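Side-chain contacts in dihydroorotase (Agrobacterium tumefaciens, PDB 2OGJ), which deacetylates acetyl-(R)-mandelate in vitro, as a zinc-dependent esterase built on the TIM barrel of the amidohydrolase superfamily: residues 304-309 against 389-394; 273-278 against 312-317; 128-133 against 331-336; 316-321 against 352-357. All coordinates share one frame; numbering follows the deposited sequence.

Interaction 1 of 4, residues 304-309 against 389-394; sequences LATTMS and ASRYIP
Arg391 brings its aliphatic stem to Ala305 and its guanidinium across Thr306, on one helical turn. Its CB is still set back from the helix. CG, placed anti to the carbonyl carbon (chi1 -81°), makes the first touch, 4.1 Å from Ala305 CB. CD follows over the same methyl at 4.5 Å, and a bend at chi3 (49°) then turns the guanidinium toward the side chain of Thr306, the two side chains crossing at about a right angle. Thr306 OG1 sits at the edge of that group and in its plane, 3.7 Å from Arg391 NE. At this distance it is proximity and not a hydrogen bond; the polar partner of OG1 is Asp303 OD2. Beyond CZ, Arg391 NH1 leads away from the helix to a long, weak ion pair with Glu376 OE2. Asp303 bonds to both segments, since its other carboxylate oxygen, OD1, takes the backbone N of Tyr392. The contact thus places the tail leaving strand 385-388 on the first turn of helix 304-313, while on the same helix Ala305 also meets Pro377 of strand 368-382 and Trp73 of strand 68-75.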
loop_
_atom_site.group_PDB
_atom_site.type_symbol
_atom_site.label_atom_id
_atom_site.label_comp_id
_atom_site.label_asym_id
_atom_site.label_seq_id
_atom_site.Cartn_x
_atom_site.Cartn_y
_atom_site.Cartn_z
ATOM N N LEU A 304 13.234 36.318 12.873
ATOM C CA LEU A 304 14.629 36.160 12.492
ATOM C C LEU A 304 15.587 36.813 13.494
ATOM O O LEU A 304 16.634 36.241 13.832
ATOM C CB LEU A 304 14.851 36.754 11.101
ATOM C CG LEU A 304 16.186 36.400 10.467
ATOM C CD1 LEU A 304 16.222 34.887 10.281
ATOM C CD2 LEU A 304 16.379 37.132 9.137
ATOM N N ALA A 305 15.230 38.009 13.965
ATOM C CA ALA A 305 16.073 38.732 14.914
ATOM C C ALA A 305 16.322 37.902 16.179
ATOM O O ALA A 305 17.452 37.806 16.655
ATOM C CB ALA A 305 15.431 40.082 15.268
ATOM N N THR A 306 15.272 37.290 16.722
ATOM C CA THR A 306 15.432 36.469 17.914
ATOM C C THR A 306 16.330 35.262 17.603
ATOM O O THR A 306 17.141 34.845 18.434
ATOM C CB THR A 306 14.061 35.955 18.438
ATOM O OG1 THR A 306 13.201 37.063 18.728
ATOM C CG2 THR A 306 14.250 35.114 19.705
ATOM N N THR A 307 16.175 34.712 16.401
ATOM C CA THR A 307 16.947 33.555 15.977
ATOM C C THR A 307 18.407 33.967 15.839
ATOM O O THR A 307 19.313 33.183 16.172
ATOM C CB THR A 307 16.394 32.994 14.618
ATOM O OG1 THR A 307 15.046 32.546 14.804
ATOM C CG2 THR A 307 17.237 31.823 14.092
HETATM N N MSE A 308 18.643 35.188 15.347
HETATM C CA MSE A 308 20.011 35.690 15.198
HETATM C C MSE A 308 20.605 35.868 16.602
HETATM O O MSE A 308 21.787 35.648 16.809
HETATM C CB MSE A 308 20.020 37.031 14.459
HETATM C CG MSE A 308 19.491 36.986 13.026
HETATM SE SE MSE A 308 19.081 38.615 12.301
HETATM C CE MSE A 308 20.646 39.267 12.076
ATOM N N SER A 309 19.759 36.238 17.561
ATOM C CA SER A 309 20.176 36.446 18.946
ATOM C C SER A 309 20.566 35.157 19.674
ATOM O O SER A 309 21.422 35.190 20.559
ATOM C CB SER A 309 19.073 37.157 19.740
ATOM O OG SER A 309 18.764 38.417 19.173
ATOM N N ALA A 389 10.218 48.754 11.409
ATOM C CA ALA A 389 10.356 47.363 11.818
ATOM C C ALA A 389 10.391 47.258 13.329
ATOM O O ALA A 389 10.670 48.234 14.030
ATOM C CB ALA A 389 11.638 46.750 11.218
ATOM N N SER A 390 10.105 46.055 13.816
ATOM C CA SER A 390 10.079 45.753 15.242
ATOM C C SER A 390 9.987 44.242 15.478
ATOM O O SER A 390 9.435 43.499 14.651
ATOM C CB SER A 390 8.887 46.458 15.893
ATOM O OG SER A 390 8.607 45.930 17.176
ATOM N N ARG A 391 10.546 43.782 16.596
ATOM C CA ARG A 391 10.506 42.368 16.937
ATOM C C ARG A 391 9.070 41.965 17.205
ATOM O O ARG A 391 8.252 42.807 17.574
ATOM C CB ARG A 391 11.372 42.075 18.165
ATOM C CG ARG A 391 12.845 41.937 17.832
ATOM C CD ARG A 391 13.714 41.690 19.058
ATOM N NE ARG A 391 13.180 40.621 19.891
ATOM C CZ ARG A 391 12.499 40.821 21.018
ATOM N NH1 ARG A 391 12.277 42.059 21.450
ATOM N NH2 ARG A 391 12.032 39.784 21.708
ATOM N N TYR A 392 8.787 40.677 16.991
ATOM C CA TYR A 392 7.474 40.067 17.184
ATOM C C TYR A 392 7.157 39.968 18.665
ATOM O O TYR A 392 7.980 39.535 19.474
ATOM C CB TYR A 392 7.447 38.663 16.554
ATOM C CG TYR A 392 6.233 37.830 16.925
ATOM C CD1 TYR A 392 5.018 37.990 16.255
ATOM C CD2 TYR A 392 6.284 36.912 17.991
ATOM C CE1 TYR A 392 3.882 37.264 16.636
ATOM C CE2 TYR A 392 5.153 36.180 18.384
ATOM C CZ TYR A 392 3.956 36.364 17.707
ATOM O OH TYR A 392 2.822 35.700 18.129
ATOM N N ILE A 393 5.957 40.383 19.023
ATOM C CA ILE A 393 5.550 40.319 20.405
ATOM C C ILE A 393 4.569 39.167 20.508
ATOM O O ILE A 393 3.488 39.199 19.904
ATOM C CB ILE A 393 4.887 41.650 20.864
ATOM C CG1 ILE A 393 5.827 42.826 20.568
ATOM C CG2 ILE A 393 4.576 41.588 22.367
ATOM C CD1 ILE A 393 7.178 42.675 21.214
ATOM N N PRO A 394 4.942 38.122 21.262
ATOM C CA PRO A 394 4.086 36.949 21.434
ATOM C C PRO A 394 2.736 37.259 22.047
ATOM O O PRO A 394 2.640 37.615 23.218
ATOM C CB PRO A 394 4.939 36.013 22.295
ATOM C CG PRO A 394 5.816 36.947 23.057
ATOM C CD PRO A 394 6.192 37.980 22.029
#

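Interaction 2 of 4, residues 273-278 against 312-317; sequences KVAEAA and LSVDMP
Val314 meets Ala275 and Glu276 with both of its methyl groups, in a purely apolar contact. Its rotamer (chi1 -74°) divides the work: CG1, anti to the carbonyl carbon, is directed at Glu276, whereas CG2, lying between the backbone N and the carbonyl carbon, is directed at Ala275. CG2 comes to 4.1 Å from Ala275 CB, the closest approach between those two residues. Against Glu276 the valine is met twice, at the root and in the stem of the longer side chain. Val314 CB lies 4.1 Å from Glu276 CA, and Val314 CG1 is equally far, 4.1 Å, from Glu276 CG. From CG onward the glutamate is extended (chi2 -165°), which carries its carboxylate past the valine, so that only its aliphatic part takes part in the contact. The two side chains cross obliquely, and the backbones come close here, with 5.1 Å between Glu276 CA and Val314 CA. The backbone of Val314 has already left helical geometry, and Asp315 follows with positive phi, in a turn that includes a weak bond from Asp315 N to Leu312 O. Phe272 and Ile279 also touch Val314, so it sits among Phe272, Ala275, Glu276 and Ile279, which lie on one face of helix 272-280. The contact therefore joins the loop just after helix 304-313 to helix 272-280, the helix preceding it in the TIM barrel, with Ser313 adding a touch on Phe272.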
loop_
_atom_site.group_PDB
_atom_site.type_symbol
_atom_site.label_atom_id
_atom_site.label_comp_id
_atom_site.label_asym_id
_atom_site.label_seq_id
_atom_site.Cartn_x
_atom_site.Cartn_y
_atom_site.Cartn_z
ATOM N N LYS A 273 22.063 23.554 22.938
ATOM C CA LYS A 273 23.129 22.617 23.243
ATOM C C LYS A 273 23.835 22.107 21.994
ATOM O O LYS A 273 25.063 22.126 21.934
ATOM C CB LYS A 273 22.568 21.470 24.077
ATOM C CG LYS A 273 21.889 22.014 25.317
ATOM C CD LYS A 273 21.491 20.967 26.336
ATOM C CE LYS A 273 21.000 21.655 27.619
ATOM N NZ LYS A 273 20.481 20.709 28.660
ATOM N N VAL A 274 23.083 21.672 20.989
ATOM C CA VAL A 274 23.708 21.189 19.762
ATOM C C VAL A 274 24.539 22.300 19.139
ATOM O O VAL A 274 25.702 22.094 18.798
ATOM C CB VAL A 274 22.669 20.708 18.724
ATOM C CG1 VAL A 274 23.342 20.493 17.381
ATOM C CG2 VAL A 274 22.026 19.413 19.194
ATOM N N ALA A 275 23.947 23.483 19.006
ATOM C CA ALA A 275 24.624 24.635 18.413
ATOM C C ALA A 275 25.860 25.080 19.182
ATOM O O ALA A 275 26.860 25.476 18.583
ATOM C CB ALA A 275 23.648 25.802 18.287
ATOM N N GLU A 276 25.784 25.027 20.505
ATOM C CA GLU A 276 26.905 25.442 21.338
ATOM C C GLU A 276 28.078 24.545 21.025
ATOM O O GLU A 276 29.148 24.999 20.624
ATOM C CB GLU A 276 26.554 25.317 22.822
ATOM C CG GLU A 276 27.254 26.337 23.702
ATOM C CD GLU A 276 27.195 25.996 25.183
ATOM O OE1 GLU A 276 26.092 25.673 25.688
ATOM O OE2 GLU A 276 28.255 26.060 25.849
ATOM N N ALA A 277 27.857 23.255 21.196
ATOM C CA ALA A 277 28.889 22.277 20.925
ATOM C C ALA A 277 29.440 22.401 19.500
ATOM O O ALA A 277 30.642 22.270 19.268
ATOM C CB ALA A 277 28.337 20.891 21.157
ATOM N N ALA A 278 28.561 22.658 18.541
ATOM C CA ALA A 278 28.983 22.785 17.162
ATOM C C ALA A 278 29.925 23.965 16.971
ATOM O O ALA A 278 31.007 23.829 16.391
ATOM C CB ALA A 278 27.770 22.936 16.262
ATOM N N LEU A 312 24.016 34.168 18.343
ATOM C CA LEU A 312 24.989 35.090 18.917
ATOM C C LEU A 312 25.262 34.712 20.366
ATOM O O LEU A 312 26.358 34.927 20.864
ATOM C CB LEU A 312 24.464 36.532 18.885
ATOM C CG LEU A 312 25.486 37.598 19.276
ATOM C CD1 LEU A 312 26.447 37.787 18.119
ATOM C CD2 LEU A 312 24.795 38.907 19.577
ATOM N N SER A 313 24.251 34.161 21.034
ATOM C CA SER A 313 24.363 33.770 22.431
ATOM C C SER A 313 25.180 32.503 22.629
ATOM O O SER A 313 25.700 32.273 23.714
ATOM C CB SER A 313 22.974 33.576 23.041
ATOM O OG SER A 313 22.438 32.309 22.703
ATOM N N VAL A 314 25.277 31.661 21.607
ATOM C CA VAL A 314 26.074 30.448 21.751
ATOM C C VAL A 314 27.398 30.604 21.027
ATOM O O VAL A 314 27.940 29.663 20.446
ATOM C CB VAL A 314 25.338 29.181 21.262
ATOM C CG1 VAL A 314 24.254 28.791 22.270
ATOM C CG2 VAL A 314 24.749 29.415 19.886
ATOM N N ASP A 315 27.886 31.837 21.062
ATOM C CA ASP A 315 29.171 32.208 20.514
ATOM C C ASP A 315 29.422 32.237 19.020
ATOM O O ASP A 315 30.456 31.765 18.557
ATOM C CB ASP A 315 30.251 31.356 21.174
ATOM C CG ASP A 315 31.376 32.187 21.736
ATOM O OD1 ASP A 315 31.093 33.074 22.570
ATOM O OD2 ASP A 315 32.541 31.954 21.349
HETATM N N MSE A 316 28.499 32.787 18.257
HETATM C CA MSE A 316 28.730 32.902 16.832
HETATM C C MSE A 316 29.119 34.368 16.745
HETATM O O MSE A 316 28.326 35.249 17.073
HETATM C CB MSE A 316 27.443 32.633 16.047
HETATM C CG MSE A 316 27.640 32.287 14.572
HETATM SE SE MSE A 316 26.131 31.735 13.717
HETATM C CE MSE A 316 26.590 32.123 12.039
ATOM N N PRO A 317 30.358 34.654 16.347
ATOM C CA PRO A 317 30.744 36.064 16.258
ATOM C C PRO A 317 29.713 36.923 15.513
ATOM O O PRO A 317 29.107 36.488 14.532
ATOM C CB PRO A 317 32.089 36.006 15.543
ATOM C CG PRO A 317 32.045 34.684 14.800
ATOM C CD PRO A 317 31.390 33.775 15.782
#

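Interaction 3 of 4, residues 128-133 against 331-336; sequences RIKAFL and SVIRLD
Leu335 sets a methyl over one face of the guanidinium of Arg128: its CD1 stands 3.4 Å above the plane, over the centre of the group, with 3.5 Å to Arg128 CZ. The second branch, CD2, falls nearer the stem, 3.7 Å from Arg128 NE. A bend at chi3 (-43°) turns the face of the arginine toward the leucine, and its N-H groups are used elsewhere: NE bonds to Thr102 OG1, and NH2 forms a salt bridge with Asp348 OD1. These two partners should hold the guanidinium's rotation. Arg128, Lys130 and Phe132 are alternate residues of strand 128-132, which runs parallel between strands 100-106 and 171-173 of the TIM barrel. Their side chains reach the end of helix 327-332 and the residues after it, where a Schellman motif closes the helix with Arg334, at positive phi, as the C-prime residue; Arg334 N bonds to Ser331 O and Leu335 N to Ala330 O. Ile333, within that turn, extends CD1 toward the stem of Lys130, 4.3 Å from its CG. The lysine then veers away, its NZ hydrogen-bonding Glu169 O. Ile333 also touches Thr102 and Val172, on the strands flanking 128-132. Farther along the strand, Phe132 offers its ring edge, CZ lying 4.3 Å from Val332 CG1, near the ring plane. The Phe132 side chain is about 7 Å from that of His77 and about 9 Å from a bound zinc ion.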
loop_
_atom_site.group_PDB
_atom_site.type_symbol
_atom_site.label_atom_id
_atom_site.label_comp_id
_atom_site.label_asym_id
_atom_site.label_seq_id
_atom_site.Cartn_x
_atom_site.Cartn_y
_atom_site.Cartn_z
ATOM N N ARG A 128 11.117 40.744 -1.584
ATOM C CA ARG A 128 11.555 39.878 -2.660
ATOM C C ARG A 128 11.143 38.503 -2.173
ATOM O O ARG A 128 11.519 38.082 -1.071
ATOM C CB ARG A 128 13.072 39.924 -2.830
ATOM C CG ARG A 128 13.601 39.070 -3.976
ATOM C CD ARG A 128 15.110 38.968 -3.909
ATOM N NE ARG A 128 15.690 40.275 -3.610
ATOM C CZ ARG A 128 15.955 41.209 -4.517
ATOM N NH1 ARG A 128 15.708 40.984 -5.804
ATOM N NH2 ARG A 128 16.446 42.377 -4.128
ATOM N N ILE A 129 10.358 37.805 -2.977
ATOM C CA ILE A 129 9.909 36.490 -2.588
ATOM C C ILE A 129 10.261 35.421 -3.619
ATOM O O ILE A 129 9.838 35.454 -4.785
ATOM C CB ILE A 129 8.416 36.547 -2.278
ATOM C CG1 ILE A 129 8.214 37.480 -1.081
ATOM C CG2 ILE A 129 7.870 35.161 -2.004
ATOM C CD1 ILE A 129 6.803 37.783 -0.788
ATOM N N LYS A 130 11.105 34.502 -3.164
ATOM C CA LYS A 130 11.567 33.391 -3.972
ATOM C C LYS A 130 11.012 32.154 -3.283
ATOM O O LYS A 130 10.523 32.229 -2.160
ATOM C CB LYS A 130 13.097 33.331 -3.978
ATOM C CG LYS A 130 13.794 34.688 -4.001
ATOM C CD LYS A 130 14.192 35.167 -5.387
ATOM C CE LYS A 130 12.997 35.590 -6.201
ATOM N NZ LYS A 130 13.411 36.287 -7.460
ATOM N N ALA A 131 11.109 31.012 -3.943
ATOM C CA ALA A 131 10.596 29.790 -3.371
ATOM C C ALA A 131 11.332 28.535 -3.804
ATOM O O ALA A 131 11.856 28.439 -4.917
ATOM C CB ALA A 131 9.115 29.651 -3.723
ATOM N N PHE A 132 11.375 27.577 -2.892
ATOM C CA PHE A 132 11.951 26.277 -3.173
ATOM C C PHE A 132 10.701 25.491 -3.557
ATOM O O PHE A 132 9.707 25.522 -2.834
ATOM C CB PHE A 132 12.572 25.660 -1.912
ATOM C CG PHE A 132 13.954 26.172 -1.584
ATOM C CD1 PHE A 132 15.079 25.630 -2.195
ATOM C CD2 PHE A 132 14.126 27.182 -0.631
ATOM C CE1 PHE A 132 16.363 26.089 -1.854
ATOM C CE2 PHE A 132 15.407 27.652 -0.280
ATOM C CZ PHE A 132 16.522 27.110 -0.887
ATOM N N LEU A 133 10.723 24.827 -4.705
ATOM C CA LEU A 133 9.574 24.041 -5.120
ATOM C C LEU A 133 9.661 22.682 -4.430
ATOM O O LEU A 133 10.700 22.025 -4.432
ATOM C CB LEU A 133 9.564 23.856 -6.634
ATOM C CG LEU A 133 8.278 23.291 -7.259
ATOM C CD1 LEU A 133 7.131 24.247 -6.999
ATOM C CD2 LEU A 133 8.483 23.066 -8.776
ATOM N N SER A 331 23.593 33.915 -1.607
ATOM C CA SER A 331 24.363 33.155 -2.579
ATOM C C SER A 331 23.579 31.920 -3.019
ATOM O O SER A 331 23.615 31.547 -4.191
ATOM C CB SER A 331 25.708 32.735 -1.982
ATOM O OG SER A 331 25.537 32.221 -0.676
ATOM N N VAL A 332 22.871 31.296 -2.080
ATOM C CA VAL A 332 22.093 30.111 -2.397
ATOM C C VAL A 332 21.015 30.433 -3.422
ATOM O O VAL A 332 20.765 29.648 -4.338
ATOM C CB VAL A 332 21.386 29.527 -1.151
ATOM C CG1 VAL A 332 20.580 28.273 -1.549
ATOM C CG2 VAL A 332 22.399 29.210 -0.079
ATOM N N ILE A 333 20.374 31.588 -3.272
ATOM C CA ILE A 333 19.312 31.934 -4.200
ATOM C C ILE A 333 19.786 32.764 -5.376
ATOM O O ILE A 333 18.988 33.234 -6.187
ATOM C CB ILE A 333 18.130 32.635 -3.473
ATOM C CG1 ILE A 333 18.631 33.790 -2.626
ATOM C CG2 ILE A 333 17.397 31.629 -2.597
ATOM C CD1 ILE A 333 17.533 34.568 -1.977
ATOM N N ARG A 334 21.098 32.914 -5.480
ATOM C CA ARG A 334 21.698 33.668 -6.563
ATOM C C ARG A 334 21.244 35.118 -6.553
ATOM O O ARG A 334 20.960 35.701 -7.601
ATOM C CB ARG A 334 21.375 33.001 -7.911
ATOM C CG ARG A 334 22.081 31.653 -8.107
ATOM C CD ARG A 334 21.474 30.816 -9.233
ATOM N NE ARG A 334 21.909 29.414 -9.171
ATOM C CZ ARG A 334 21.320 28.407 -9.821
ATOM N NH1 ARG A 334 20.256 28.627 -10.599
ATOM N NH2 ARG A 334 21.790 27.171 -9.685
ATOM N N LEU A 335 21.168 35.693 -5.359
ATOM C CA LEU A 335 20.789 37.091 -5.200
ATOM C C LEU A 335 22.082 37.884 -5.141
ATOM O O LEU A 335 22.905 37.665 -4.245
ATOM C CB LEU A 335 20.008 37.302 -3.903
ATOM C CG LEU A 335 19.640 38.755 -3.588
ATOM C CD1 LEU A 335 18.903 39.360 -4.787
ATOM C CD2 LEU A 335 18.782 38.810 -2.311
ATOM N N ASP A 336 22.275 38.799 -6.087
ATOM C CA ASP A 336 23.504 39.583 -6.098
ATOM C C ASP A 336 23.549 40.530 -4.924
ATOM O O ASP A 336 22.623 41.312 -4.729
ATOM C CB ASP A 336 23.631 40.392 -7.372
ATOM C CG ASP A 336 24.735 41.420 -7.275
ATOM O OD1 ASP A 336 25.867 41.019 -6.937
ATOM O OD2 ASP A 336 24.475 42.619 -7.524
#

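Interaction 4 of 4, residues 316-321 against 352-357; sequences MPFENV and FDLVDA
Phe318 makes both contacts of segment 316-321 with strand 348-362, reaching Phe352 and Leu354. Ahead of it in the chain, Met316 packs on Leu311, Pro285 and Ala324, and Pro317 takes the N-cap position of helix 318-323. The carbonyl oxygen of Pro317 receives two backbone bonds, from Asn320 N at 2.9 Å and from Val321 N at 3.2 Å, which begin the first turn. Phe318 leaves that turn with CG anti to the backbone N (chi1 176°), which sends the ring out toward the strand. Its tip, CZ, comes within 4.1 Å of Phe352 CE1. The two phenylalanines approach from opposite directions and each presents its edge to the other, so neither ring covers a face of its partner. Strand 348-362 lies antiparallel to barrel strand 68-75 and to 368-382 in the same sheet; within these segments the start of helix 318-323 meets the strand through Phe318. Ring contacts continue beyond the pair, Phe318 meeting Phe68 with planes at about 35° and Phe352 meeting Trp73 at about 50°. Two residues along the strand, Leu354 slides past Phe318 in the opposite sense, its CG 4.1 Å from Phe318 CE1. One turn into the helix, Val321 faces elsewhere, onto Phe375, Met308 and Ile288.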
loop_
_atom_site.group_PDB
_atom_site.type_symbol
_atom_site.label_atom_id
_atom_site.label_comp_id
_atom_site.label_asym_id
_atom_site.label_seq_id
_atom_site.Cartn_x
_atom_site.Cartn_y
_atom_site.Cartn_z
HETATM N N MSE A 316 28.499 32.787 18.257
HETATM C CA MSE A 316 28.730 32.902 16.832
HETATM C C MSE A 316 29.119 34.368 16.745
HETATM O O MSE A 316 28.326 35.249 17.073
HETATM C CB MSE A 316 27.443 32.633 16.047
HETATM C CG MSE A 316 27.640 32.287 14.572
HETATM SE SE MSE A 316 26.131 31.735 13.717
HETATM C CE MSE A 316 26.590 32.123 12.039
ATOM N N PRO A 317 30.358 34.654 16.347
ATOM C CA PRO A 317 30.744 36.064 16.258
ATOM C C PRO A 317 29.713 36.923 15.513
ATOM O O PRO A 317 29.107 36.488 14.532
ATOM C CB PRO A 317 32.089 36.006 15.543
ATOM C CG PRO A 317 32.045 34.684 14.800
ATOM C CD PRO A 317 31.390 33.775 15.782
ATOM N N PHE A 318 29.510 38.143 15.996
ATOM C CA PHE A 318 28.565 39.087 15.394
ATOM C C PHE A 318 28.617 39.140 13.862
ATOM O O PHE A 318 27.627 38.897 13.182
ATOM C CB PHE A 318 28.839 40.492 15.936
ATOM C CG PHE A 318 27.992 41.558 15.318
ATOM C CD1 PHE A 318 26.689 41.768 15.753
ATOM C CD2 PHE A 318 28.496 42.357 14.301
ATOM C CE1 PHE A 318 25.895 42.757 15.188
ATOM C CE2 PHE A 318 27.706 43.362 13.719
ATOM C CZ PHE A 318 26.407 43.561 14.167
ATOM N N GLU A 319 29.780 39.479 13.326
ATOM C CA GLU A 319 29.945 39.586 11.883
ATOM C C GLU A 319 29.482 38.363 11.107
ATOM O O GLU A 319 29.048 38.480 9.965
ATOM C CB GLU A 319 31.407 39.884 11.556
ATOM C CG GLU A 319 31.761 41.349 11.675
ATOM C CD GLU A 319 31.504 42.124 10.388
ATOM O OE1 GLU A 319 30.903 41.554 9.444
ATOM O OE2 GLU A 319 31.906 43.311 10.322
ATOM N N ASN A 320 29.552 37.186 11.721
ATOM C CA ASN A 320 29.169 35.972 11.035
ATOM C C ASN A 320 27.667 35.785 11.075
ATOM O O ASN A 320 27.106 35.213 10.139
ATOM C CB ASN A 320 29.945 34.787 11.600
ATOM C CG ASN A 320 31.439 34.966 11.413
ATOM O OD1 ASN A 320 31.892 35.428 10.362
ATOM N ND2 ASN A 320 32.212 34.606 12.429
ATOM N N VAL A 321 26.996 36.241 12.114
ATOM C CA VAL A 321 25.545 36.095 12.199
ATOM C C VAL A 321 24.891 36.982 11.134
ATOM O O VAL A 321 23.939 36.564 10.468
ATOM C CB VAL A 321 24.995 36.485 13.616
ATOM C CG1 VAL A 321 23.482 36.486 13.600
ATOM C CG2 VAL A 321 25.494 35.501 14.687
ATOM N N PHE A 352 19.086 48.108 12.088
ATOM C CA PHE A 352 18.895 47.405 13.354
ATOM C C PHE A 352 19.943 47.771 14.372
ATOM O O PHE A 352 21.041 48.211 14.027
ATOM C CB PHE A 352 18.971 45.894 13.133
ATOM C CG PHE A 352 20.343 45.410 12.717
ATOM C CD1 PHE A 352 21.222 44.851 13.656
ATOM C CD2 PHE A 352 20.739 45.484 11.379
ATOM C CE1 PHE A 352 22.472 44.361 13.268
ATOM C CE2 PHE A 352 21.985 44.999 10.977
ATOM C CZ PHE A 352 22.855 44.433 11.922
ATOM N N ASP A 353 19.587 47.561 15.634
ATOM C CA ASP A 353 20.486 47.817 16.734
ATOM C C ASP A 353 20.813 46.497 17.414
ATOM O O ASP A 353 20.152 45.487 17.187
ATOM C CB ASP A 353 19.838 48.763 17.733
ATOM C CG ASP A 353 20.062 50.220 17.376
ATOM O OD1 ASP A 353 21.243 50.582 17.171
ATOM O OD2 ASP A 353 19.069 50.996 17.307
ATOM N N LEU A 354 21.852 46.504 18.233
ATOM C CA LEU A 354 22.245 45.318 18.973
ATOM C C LEU A 354 22.343 45.824 20.406
ATOM O O LEU A 354 23.396 46.308 20.821
ATOM C CB LEU A 354 23.606 44.815 18.480
ATOM C CG LEU A 354 24.025 43.376 18.802
ATOM C CD1 LEU A 354 25.099 43.368 19.852
ATOM C CD2 LEU A 354 22.806 42.576 19.237
ATOM N N VAL A 355 21.242 45.716 21.147
ATOM C CA VAL A 355 21.161 46.210 22.524
ATOM C C VAL A 355 21.291 45.195 23.664
ATOM O O VAL A 355 21.087 43.989 23.485
ATOM C CB VAL A 355 19.836 46.958 22.729
ATOM C CG1 VAL A 355 19.623 47.927 21.591
ATOM C CG2 VAL A 355 18.687 45.973 22.795
ATOM N N ASP A 356 21.626 45.704 24.847
ATOM C CA ASP A 356 21.756 44.853 26.020
ATOM C C ASP A 356 20.378 44.492 26.532
ATOM O O ASP A 356 19.466 45.325 26.540
ATOM C CB ASP A 356 22.533 45.560 27.126
ATOM C CG ASP A 356 24.002 45.699 26.806
ATOM O OD1 ASP A 356 24.607 44.723 26.308
ATOM O OD2 ASP A 356 24.559 46.783 27.074
ATOM N N ALA A 357 20.220 43.244 26.949
ATOM C CA ALA A 357 18.940 42.804 27.462
ATOM C C ALA A 357 19.101 41.609 28.379
ATOM O O ALA A 357 20.217 41.146 28.639
ATOM C CB ALA A 357 18.015 42.455 26.320
#

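Interaction 4 lies on the same side of the chain's centre as interactions 1 and 2, and the three are linked by helix 304-313 and the helix that follows it: interaction 1 uses the first turns of 304-313, interaction 2 its end and the loop after it, and interaction 4 the next helix. Interactions 2 and 4 share Met316 and Pro317 and touch where Leu312 meets Phe318; Met308 and Val321 join interactions 1 and 4. Interaction 3 stands apart, its centre 22 to 26 Å from the others, and is the nearest to the zinc site. Interactions 1 and 2 are largely buried, 3 and 4 partly so. Arginines serve interactions 1 and 3, whereas 2 is aliphatic and 4 mainly aromatic; none has a hydrogen bond between its segments.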